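Tyrocidine synthetase 3 (Brevibacillus brevis, PDB 2JGP) forms peptide bonds in nonribosomal synthesis of the antibiotic tyrocidine, its carrier domain probably presenting the phosphopantetheine-bound peptide to the condensation domain. Local coordinates at residues A[169-183]-A[199-213]. Numbering follows the deposited sequence.
Unlike the reference sequence in segment 169-183: Glu181 (reference Gln).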
loop_
_atom_site.group_PDB
_atom_site.type_symbol
_atom_site.label_atom_id
_atom_site.label_comp_id
_atom_site.label_asym_id
_atom_site.label_seq_id
_atom_site.Cartn_x
_atom_site.Cartn_y
_atom_site.Cartn_z
ATOM N N VAL A 169 -13.664 25.091 8.622
ATOM C CA VAL A 169 -13.945 24.312 9.834
ATOM C C VAL A 169 -13.197 24.882 11.040
ATOM O O VAL A 169 -12.123 25.471 10.880
ATOM C CB VAL A 169 -13.541 22.839 9.653
ATOM C CG1 VAL A 169 -14.295 22.221 8.480
ATOM C CG2 VAL A 169 -12.022 22.711 9.456
ATOM N N PRO A 170 -13.752 24.696 12.253
ATOM C CA PRO A 170 -13.080 25.194 13.451
ATOM C C PRO A 170 -11.928 24.285 13.879
ATOM O O PRO A 170 -12.045 23.059 13.827
ATOM C CB PRO A 170 -14.192 25.191 14.504
ATOM C CG PRO A 170 -15.105 24.103 14.086
ATOM C CD PRO A 170 -15.015 24.006 12.576
ATOM N N PHE A 171 -10.816 24.891 14.276
ATOM C CA PHE A 171 -9.681 24.141 14.798
ATOM C C PHE A 171 -8.890 24.996 15.778
ATOM O O PHE A 171 -8.586 26.148 15.489
ATOM C CB PHE A 171 -8.764 23.671 13.662
ATOM C CG PHE A 171 -7.521 22.967 14.141
ATOM C CD1 PHE A 171 -7.514 21.593 14.324
ATOM C CD2 PHE A 171 -6.362 23.685 14.420
ATOM C CE1 PHE A 171 -6.374 20.946 14.767
ATOM C CE2 PHE A 171 -5.218 23.042 14.873
ATOM C CZ PHE A 171 -5.226 21.670 15.046
ATOM N N ALA A 172 -8.569 24.419 16.932
ATOM C CA ALA A 172 -7.642 25.032 17.873
ATOM C C ALA A 172 -6.638 23.992 18.355
ATOM O O ALA A 172 -6.992 22.829 18.591
ATOM C CB ALA A 172 -8.392 25.641 19.056
ATOM N N LEU A 173 -5.385 24.417 18.475
ATOM C CA LEU A 173 -4.328 23.622 19.095
ATOM C C LEU A 173 -4.612 23.501 20.589
ATOM O O LEU A 173 -4.797 24.515 21.264
ATOM C CB LEU A 173 -2.971 24.312 18.897
ATOM C CG LEU A 173 -1.702 23.697 19.510
ATOM C CD1 LEU A 173 -0.477 24.505 19.113
ATOM C CD2 LEU A 173 -1.766 23.615 21.018
ATOM N N ALA A 174 -4.617 22.274 21.101
ATOM C CA ALA A 174 -4.774 22.027 22.537
ATOM C C ALA A 174 -3.405 22.084 23.214
ATOM O O ALA A 174 -2.555 21.227 22.974
ATOM C CB ALA A 174 -5.418 20.677 22.767
ATOM N N TYR A 175 -3.187 23.091 24.052
ATOM C CA TYR A 175 -1.894 23.284 24.701
ATOM C C TYR A 175 -1.948 22.902 26.178
ATOM O O TYR A 175 -2.895 23.257 26.885
ATOM C CB TYR A 175 -1.439 24.735 24.549
ATOM C CG TYR A 175 -0.087 25.019 25.164
ATOM C CD1 TYR A 175 1.084 24.585 24.548
ATOM C CD2 TYR A 175 0.021 25.725 26.356
ATOM C CE1 TYR A 175 2.325 24.842 25.105
ATOM C CE2 TYR A 175 1.257 25.987 26.924
ATOM C CZ TYR A 175 2.409 25.544 26.292
ATOM O OH TYR A 175 3.639 25.808 26.852
ATOM N N SER A 176 -0.931 22.171 26.630
ATOM C CA SER A 176 -0.793 21.797 28.037
ATOM C C SER A 176 0.677 21.789 28.445
ATOM O O SER A 176 1.562 21.664 27.598
ATOM C CB SER A 176 -1.399 20.413 28.295
ATOM O OG SER A 176 -2.753 20.345 27.883
ATOM N N GLU A 177 0.924 21.934 29.744
ATOM C CA GLU A 177 2.266 21.838 30.307
ATOM C C GLU A 177 2.285 20.696 31.320
ATOM O O GLU A 177 1.578 20.741 32.326
ATOM C CB GLU A 177 2.671 23.157 30.969
ATOM C CG GLU A 177 2.559 24.364 30.039
ATOM C CD GLU A 177 3.232 25.614 30.576
ATOM O OE1 GLU A 177 3.646 25.626 31.757
ATOM O OE2 GLU A 177 3.348 26.594 29.809
ATOM N N VAL A 178 3.081 19.671 31.037
ATOM C CA VAL A 178 3.113 18.458 31.851
ATOM C C VAL A 178 4.542 17.963 32.022
ATOM O O VAL A 178 5.440 18.390 31.302
ATOM C CB VAL A 178 2.295 17.326 31.186
ATOM C CG1 VAL A 178 0.838 17.740 31.022
ATOM C CG2 VAL A 178 2.899 16.944 29.836
ATOM N N THR A 179 4.740 17.052 32.973
ATOM C CA THR A 179 6.010 16.343 33.117
ATOM C C THR A 179 6.195 15.399 31.932
ATOM O O THR A 179 5.219 15.017 31.283
ATOM C CB THR A 179 6.050 15.529 34.429
ATOM O OG1 THR A 179 5.964 16.422 35.549
ATOM C CG2 THR A 179 7.340 14.719 34.539
ATOM N N GLU A 180 7.441 15.035 31.636
ATOM C CA GLU A 180 7.707 14.067 30.571
ATOM C C GLU A 180 6.986 12.744 30.836
ATOM O O GLU A 180 6.336 12.195 29.943
ATOM C CB GLU A 180 9.210 13.823 30.402
ATOM C CG GLU A 180 9.549 12.996 29.172
ATOM C CD GLU A 180 11.029 12.746 28.998
ATOM O OE1 GLU A 180 11.839 13.304 29.767
ATOM O OE2 GLU A 180 11.389 11.989 28.078
ATOM N N GLU A 181 7.093 12.245 32.067
ATOM C CA GLU A 181 6.430 10.994 32.448
ATOM C C GLU A 181 4.905 11.108 32.359
ATOM O O GLU A 181 4.238 10.165 31.936
ATOM C CB GLU A 181 6.847 10.555 33.860
ATOM C CG GLU A 181 6.666 9.060 34.117
ATOM C CD GLU A 181 7.614 8.206 33.289
ATOM O OE1 GLU A 181 8.844 8.332 33.477
ATOM O OE2 GLU A 181 7.135 7.412 32.450
ATOM N N GLU A 182 4.358 12.259 32.746
ATOM C CA GLU A 182 2.928 12.529 32.565
ATOM C C GLU A 182 2.547 12.528 31.082
ATOM O O GLU A 182 1.470 12.059 30.711
ATOM C CB GLU A 182 2.541 13.868 33.200
ATOM C CG GLU A 182 2.602 13.879 34.719
ATOM C CD GLU A 182 2.302 15.245 35.319
ATOM O OE1 GLU A 182 2.381 16.259 34.589
ATOM O OE2 GLU A 182 1.985 15.301 36.529
ATOM N N ALA A 183 3.431 13.053 30.235
ATOM C CA ALA A 183 3.199 13.058 28.793
ATOM C C ALA A 183 3.074 11.636 28.242
ATOM O O ALA A 183 2.253 11.382 27.362
ATOM C CB ALA A 183 4.310 13.815 28.071
ATOM N N ALA A 199 -16.241 17.665 11.039
ATOM C CA ALA A 199 -14.921 18.018 10.542
ATOM C C ALA A 199 -14.369 19.151 11.413
ATOM O O ALA A 199 -15.138 19.948 11.960
ATOM C CB ALA A 199 -14.996 18.444 9.074
ATOM N N PRO A 200 -13.040 19.219 11.575
ATOM C CA PRO A 200 -12.007 18.370 10.999
ATOM C C PRO A 200 -11.800 17.069 11.783
ATOM O O PRO A 200 -11.862 17.063 13.021
ATOM C CB PRO A 200 -10.763 19.245 11.099
ATOM C CG PRO A 200 -10.976 20.019 12.347
ATOM C CD PRO A 200 -12.458 20.260 12.442
ATOM N N LEU A 201 -11.546 15.981 11.068
ATOM C CA LEU A 201 -11.225 14.704 11.704
ATOM C C LEU A 201 -9.724 14.596 11.988
ATOM O O LEU A 201 -9.089 13.576 11.715
ATOM C CB LEU A 201 -11.714 13.540 10.844
ATOM C CG LEU A 201 -13.235 13.535 10.694
ATOM C CD1 LEU A 201 -13.672 12.654 9.543
ATOM C CD2 LEU A 201 -13.898 13.111 12.008
ATOM N N ILE A 202 -9.170 15.669 12.543
ATOM C CA ILE A 202 -7.791 15.692 13.000
ATOM C C ILE A 202 -7.775 16.514 14.273
ATOM O O ILE A 202 -8.500 17.509 14.385
ATOM C CB ILE A 202 -6.825 16.280 11.935
ATOM C CG1 ILE A 202 -5.375 16.250 12.439
ATOM C CG2 ILE A 202 -7.223 17.702 11.555
ATOM C CD1 ILE A 202 -4.322 16.443 11.345
ATOM N N ARG A 203 -6.974 16.080 15.241
ATOM C CA ARG A 203 -6.804 16.835 16.480
ATOM C C ARG A 203 -5.336 16.844 16.876
ATOM O O ARG A 203 -4.573 15.934 16.528
ATOM C CB ARG A 203 -7.692 16.297 17.609
ATOM C CG ARG A 203 -7.707 14.790 17.782
ATOM C CD ARG A 203 -8.529 14.390 19.008
ATOM N NE ARG A 203 -9.977 14.428 18.771
ATOM C CZ ARG A 203 -10.793 13.374 18.770
ATOM N NH1 ARG A 203 -10.341 12.151 19.007
ATOM N NH2 ARG A 203 -12.086 13.543 18.535
ATOM N N VAL A 204 -4.944 17.906 17.568
ATOM C CA VAL A 204 -3.546 18.129 17.895
ATOM C C VAL A 204 -3.438 18.629 19.331
ATOM O O VAL A 204 -4.174 19.528 19.740
ATOM C CB VAL A 204 -2.914 19.147 16.921
ATOM C CG1 VAL A 204 -1.420 19.339 17.212
ATOM C CG2 VAL A 204 -3.118 18.691 15.482
ATOM N N SER A 205 -2.533 18.017 20.094
ATOM C CA SER A 205 -2.166 18.503 21.418
ATOM C C SER A 205 -0.668 18.792 21.438
ATOM O O SER A 205 0.136 17.951 21.030
ATOM C CB SER A 205 -2.519 17.479 22.498
ATOM O OG SER A 205 -3.923 17.315 22.615
ATOM N N LEU A 206 -0.306 19.990 21.887
ATOM C CA LEU A 206 1.093 20.346 22.118
ATOM C C LEU A 206 1.354 20.332 23.620
ATOM O O LEU A 206 0.736 21.089 24.366
ATOM C CB LEU A 206 1.400 21.729 21.550
ATOM C CG LEU A 206 2.855 22.184 21.663
ATOM C CD1 LEU A 206 3.793 21.197 20.970
ATOM C CD2 LEU A 206 3.023 23.583 21.083
ATOM N N LEU A 207 2.266 19.463 24.052
ATOM C CA LEU A 207 2.589 19.312 25.467
ATOM C C LEU A 207 4.010 19.794 25.720
ATOM O O LEU A 207 4.961 19.192 25.230
ATOM C CB LEU A 207 2.469 17.848 25.890
ATOM C CG LEU A 207 1.206 17.100 25.467
ATOM C CD1 LEU A 207 1.350 15.620 25.799
ATOM C CD2 LEU A 207 -0.021 17.701 26.143
ATOM N N LYS A 208 4.136 20.884 26.471
ATOM C CA LYS A 208 5.432 21.375 26.927
ATOM C C LYS A 208 5.886 20.525 28.108
ATOM O O LYS A 208 5.252 20.538 29.167
ATOM C CB LYS A 208 5.326 22.843 27.341
ATOM C CG LYS A 208 6.638 23.464 27.818
ATOM C CD LYS A 208 6.576 24.988 27.773
ATOM C CE LYS A 208 7.940 25.634 27.985
ATOM N NZ LYS A 208 8.115 26.184 29.354
ATOM N N ILE A 209 6.969 19.776 27.911
ATOM C CA ILE A 209 7.513 18.888 28.945
ATOM C C ILE A 209 8.769 19.460 29.597
ATOM O O ILE A 209 9.267 18.920 30.589
ATOM C CB ILE A 209 7.786 17.458 28.399
ATOM C CG1 ILE A 209 8.898 17.455 27.341
ATOM C CG2 ILE A 209 6.512 16.875 27.821
ATOM C CD1 ILE A 209 9.273 16.069 26.856
ATOM N N GLY A 210 9.273 20.555 29.038
ATOM C CA GLY A 210 10.422 21.238 29.602
ATOM C C GLY A 210 10.763 22.513 28.862
ATOM O O GLY A 210 10.289 22.750 27.750
ATOM N N GLU A 211 11.552 23.348 29.535
ATOM C CA GLU A 211 12.253 24.502 28.962
ATOM C C GLU A 211 12.088 24.669 27.444
ATOM O O GLU A 211 11.270 25.480 27.002
ATOM C CB GLU A 211 13.750 24.471 29.361
ATOM C CG GLU A 211 14.044 23.898 30.764
ATOM C CD GLU A 211 13.719 22.403 30.900
ATOM O OE1 GLU A 211 13.756 21.671 29.885
ATOM O OE2 GLU A 211 13.399 21.967 32.027
ATOM N N ASP A 212 12.840 23.906 26.652
ATOM C CA ASP A 212 12.726 23.945 25.189
ATOM C C ASP A 212 12.408 22.543 24.674
ATOM O O ASP A 212 13.000 22.074 23.706
ATOM C CB ASP A 212 14.028 24.477 24.551
ATOM C CG ASP A 212 14.102 26.003 24.520
ATOM O OD1 ASP A 212 13.059 26.674 24.367
ATOM O OD2 ASP A 212 15.223 26.536 24.630
ATOM N N ARG A 213 11.462 21.877 25.335
ATOM C CA ARG A 213 11.122 20.496 25.024
ATOM C C ARG A 213 9.609 20.355 24.953
ATOM O O ARG A 213 8.904 20.731 25.891
ATOM C CB ARG A 213 11.676 19.538 26.082
ATOM C CG ARG A 213 13.184 19.648 26.340
ATOM C CD ARG A 213 13.860 18.297 26.178
ATOM N NE ARG A 213 13.326 17.297 27.099
ATOM C CZ ARG A 213 13.261 15.986 26.859
ATOM N NH1 ARG A 213 13.684 15.467 25.710
ATOM N NH2 ARG A 213 12.754 15.183 27.780
HETATM O O HOH W 1 -7.134 19.966 18.070
#
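Strands 174-177 and 202-210 pair in parallel at one margin of the five-stranded sheet, as the two strands of a beta-alpha-beta unit joined through helix 180-189. Five backbone hydrogen bonds zip them together, from Ala174 N to Val204 O (3.1 Å) through to Val178 N to Lys208 O (3.0 Å). Ahead of Ala174, a water spans the two chains, donating to Ala172 O and accepting from Val204 N. Phe171, its CG trans to the backbone N (chi1 176°), turns its ring edge to Val204, with CZ 3.7 Å from CG2; Phe140 and Ile144 of helix 133-146 pack against the same ring. Leu173 CD2 rests on Leu206 CB (3.7 Å). The Tyr175 hydroxyl lies over the aliphatic part of Lys208, 3.2 Å from CD, and donates to Glu177 OE2. On the other face Leu207 CD1 and Ile209 CG2 both meet Ala183 CB, seating the helix against the sheet. Glu180 OE1 forms a salt bridge with Arg213 NH2 (2.9 Å) at the guanidinium edge, while Ile209 CD1 lies over one guanidinium face, offset toward its rim. Arg213 O accepts from Ile209 N and Gly210 N, a classic beta bulge at the turn into strand 213-220. The whole is a beta-alpha-beta crossover edging the condensation domain's sheet, in the CoA-dependent acyltransferase fold.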